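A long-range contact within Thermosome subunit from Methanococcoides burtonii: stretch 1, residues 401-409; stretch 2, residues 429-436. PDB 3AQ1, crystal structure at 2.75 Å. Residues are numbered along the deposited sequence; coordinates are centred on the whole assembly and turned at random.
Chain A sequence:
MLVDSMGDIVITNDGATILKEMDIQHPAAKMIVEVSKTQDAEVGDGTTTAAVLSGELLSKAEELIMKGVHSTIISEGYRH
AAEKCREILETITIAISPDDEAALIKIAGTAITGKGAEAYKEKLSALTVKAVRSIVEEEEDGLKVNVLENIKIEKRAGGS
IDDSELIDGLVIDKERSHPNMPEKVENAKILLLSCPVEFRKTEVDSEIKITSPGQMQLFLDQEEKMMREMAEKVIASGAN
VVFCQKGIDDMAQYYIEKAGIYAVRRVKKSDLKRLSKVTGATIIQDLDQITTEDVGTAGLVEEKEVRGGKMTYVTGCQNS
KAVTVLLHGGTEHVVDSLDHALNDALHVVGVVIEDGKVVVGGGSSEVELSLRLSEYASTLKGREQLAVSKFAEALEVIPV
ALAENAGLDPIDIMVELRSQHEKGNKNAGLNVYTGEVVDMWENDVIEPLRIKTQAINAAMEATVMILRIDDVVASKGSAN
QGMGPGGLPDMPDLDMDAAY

Stretch 1 (401-409) ALAENAGLD
Stretch 2 (429-436) GLNVYTGE

What forms the apolar centre? Leu 430, extended on its strand (phi/psi -79/124) with chi1 t and chi2 p, has its CA-to-CB bond pointing toward stretch 1, where helix 401-405 ends. Leu 430 CD2 lies 3.7 Å from Ala 403 CA, 4.3 Å from Leu 402 CB and 4.0 Å from Leu 408 CD1, touching both the helix and Leu 408, three residues past its end.

How does the contact continue? Val 432, chi1 156° (t), phi/psi -56/-25, bridges Leu 402 in the helix and Ala 406 just after it: Val 432 CG1 meets Ala 406 CB at 3.6 Å and CG2 meets Leu 402 CB (chi1 m, chi2 t) at 4.2 Å. The CA atoms of Ala 406 and Val 432 are 6.0 Å apart.

What brings Leu 408 back? A Schellman motif ends the helix: Gly 407 turns to phi/psi 58/44, and Leu 408 N donates a hydrogen bond to Ala 403 O at 2.7 Å. Leu 408 (-113/168; m, t) places CD1 3.8 Å from Gly 435 CA. At Gly 435 (61/0), a CB would crowd Leu 408 CD2.

Where are the polar groups? No hydrogen bond crosses the contact. Asn 431 (chi1 t) points away, its OD1 accepting from Tyr 433 N at 3.0 Å and Thr 434 N at 3.3 Å; Asn 431 N reaches Glu 436 O at 2.9 Å.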

# COMPACT_ATOMS: atom_id res chain seq x y z
N ALA A 401 -7.37 4.91 26.69
CA ALA A 401 -8.33 3.99 26.07
C ALA A 401 -7.73 2.60 25.85
O ALA A 401 -8.40 1.59 26.08
CB ALA A 401 -8.88 4.55 24.78
N LEU A 402 -6.46 2.52 25.43
CA LEU A 402 -5.83 1.21 25.29
C LEU A 402 -5.89 0.41 26.59
O LEU A 402 -6.27 -0.75 26.59
CB LEU A 402 -4.38 1.33 24.80
CG LEU A 402 -4.24 1.77 23.34
CD1 LEU A 402 -2.78 2.05 22.95
CD2 LEU A 402 -4.88 0.73 22.42
N ALA A 403 -5.53 1.05 27.71
CA ALA A 403 -5.55 0.39 29.01
C ALA A 403 -6.95 -0.07 29.37
O ALA A 403 -7.14 -1.20 29.81
CB ALA A 403 -5.02 1.32 30.09
N GLU A 404 -7.93 0.81 29.19
CA GLU A 404 -9.31 0.52 29.57
C GLU A 404 -9.87 -0.69 28.81
O GLU A 404 -10.39 -1.63 29.41
CB GLU A 404 -10.21 1.76 29.43
CG GLU A 404 -10.10 2.74 30.63
CD GLU A 404 -10.77 4.12 30.41
OE1 GLU A 404 -11.20 4.44 29.27
OE2 GLU A 404 -10.86 4.90 31.39
N ASN A 405 -9.73 -0.70 27.48
CA ASN A 405 -10.21 -1.82 26.69
C ASN A 405 -9.57 -3.14 27.10
O ASN A 405 -10.26 -4.14 27.28
CB ASN A 405 -10.00 -1.57 25.20
CG ASN A 405 -10.75 -0.36 24.72
OD1 ASN A 405 -11.70 0.09 25.36
ND2 ASN A 405 -10.33 0.19 23.58
N ALA A 406 -8.25 -3.13 27.26
CA ALA A 406 -7.54 -4.31 27.73
C ALA A 406 -7.95 -4.67 29.16
O ALA A 406 -7.38 -5.57 29.78
CB ALA A 406 -6.03 -4.09 27.64
N GLY A 407 -8.94 -3.93 29.68
CA GLY A 407 -9.42 -4.11 31.04
C GLY A 407 -8.34 -3.94 32.08
O GLY A 407 -8.23 -4.72 33.03
N LEU A 408 -7.52 -2.90 31.90
CA LEU A 408 -6.41 -2.63 32.81
C LEU A 408 -6.65 -1.33 33.58
O LEU A 408 -7.55 -0.56 33.25
CB LEU A 408 -5.09 -2.55 32.04
CG LEU A 408 -4.60 -3.85 31.39
CD1 LEU A 408 -3.62 -3.57 30.26
CD2 LEU A 408 -3.97 -4.74 32.43
N ASP A 409 -5.84 -1.12 34.61
CA ASP A 409 -5.85 0.12 35.37
C ASP A 409 -5.12 1.23 34.60
O ASP A 409 -3.91 1.20 34.46
CB ASP A 409 -5.20 -0.08 36.74
CG ASP A 409 -5.29 1.14 37.63
OD1 ASP A 409 -6.05 2.08 37.29
OD2 ASP A 409 -4.61 1.16 38.68
N GLY A 429 5.59 1.90 25.34
CA GLY A 429 4.15 1.89 25.19
C GLY A 429 3.51 0.65 25.80
O GLY A 429 4.21 -0.30 26.22
N LEU A 430 2.18 0.64 25.86
CA LEU A 430 1.47 -0.48 26.46
C LEU A 430 1.39 -1.67 25.52
O LEU A 430 0.93 -1.55 24.39
CB LEU A 430 0.06 -0.06 26.90
CG LEU A 430 -0.82 -1.19 27.46
CD1 LEU A 430 -0.11 -1.93 28.59
CD2 LEU A 430 -2.18 -0.67 27.92
N ASN A 431 1.87 -2.83 25.97
CA ASN A 431 1.65 -4.06 25.24
C ASN A 431 0.32 -4.64 25.66
O ASN A 431 0.23 -5.28 26.70
CB ASN A 431 2.76 -5.07 25.55
CG ASN A 431 2.53 -6.39 24.87
OD1 ASN A 431 1.39 -6.81 24.69
ND2 ASN A 431 3.61 -7.06 24.48
N VAL A 432 -0.72 -4.42 24.86
CA VAL A 432 -2.09 -4.65 25.35
C VAL A 432 -2.34 -6.08 25.87
O VAL A 432 -3.21 -6.29 26.73
CB VAL A 432 -3.15 -4.23 24.32
CG1 VAL A 432 -4.45 -4.99 24.55
CG2 VAL A 432 -3.40 -2.74 24.42
N TYR A 433 -1.56 -7.04 25.39
CA TYR A 433 -1.75 -8.43 25.77
C TYR A 433 -1.07 -8.79 27.10
O TYR A 433 -1.70 -9.38 27.99
CB TYR A 433 -1.30 -9.35 24.64
CG TYR A 433 -1.84 -8.91 23.29
CD1 TYR A 433 -3.21 -8.92 23.03
CD2 TYR A 433 -0.99 -8.45 22.29
CE1 TYR A 433 -3.71 -8.51 21.82
CE2 TYR A 433 -1.48 -8.03 21.08
CZ TYR A 433 -2.84 -8.06 20.84
OH TYR A 433 -3.33 -7.64 19.63
N THR A 434 0.19 -8.40 27.26
CA THR A 434 0.92 -8.69 28.49
C THR A 434 0.65 -7.70 29.63
O THR A 434 1.21 -7.83 30.72
CB THR A 434 2.44 -8.81 28.22
OG1 THR A 434 3.04 -7.51 28.19
CG2 THR A 434 2.70 -9.50 26.90
N GLY A 435 -0.21 -6.72 29.39
CA GLY A 435 -0.50 -5.71 30.39
C GLY A 435 0.68 -4.86 30.84
O GLY A 435 0.53 -3.97 31.67
N GLU A 436 1.87 -5.12 30.28
CA GLU A 436 3.09 -4.39 30.65
C GLU A 436 3.43 -3.22 29.72
O GLU A 436 2.91 -3.11 28.61
CB GLU A 436 4.29 -5.34 30.68
CG GLU A 436 4.38 -6.23 31.90
CD GLU A 436 5.56 -7.19 31.80
OE1 GLU A 436 6.09 -7.38 30.68
OE2 GLU A 436 5.95 -7.75 32.85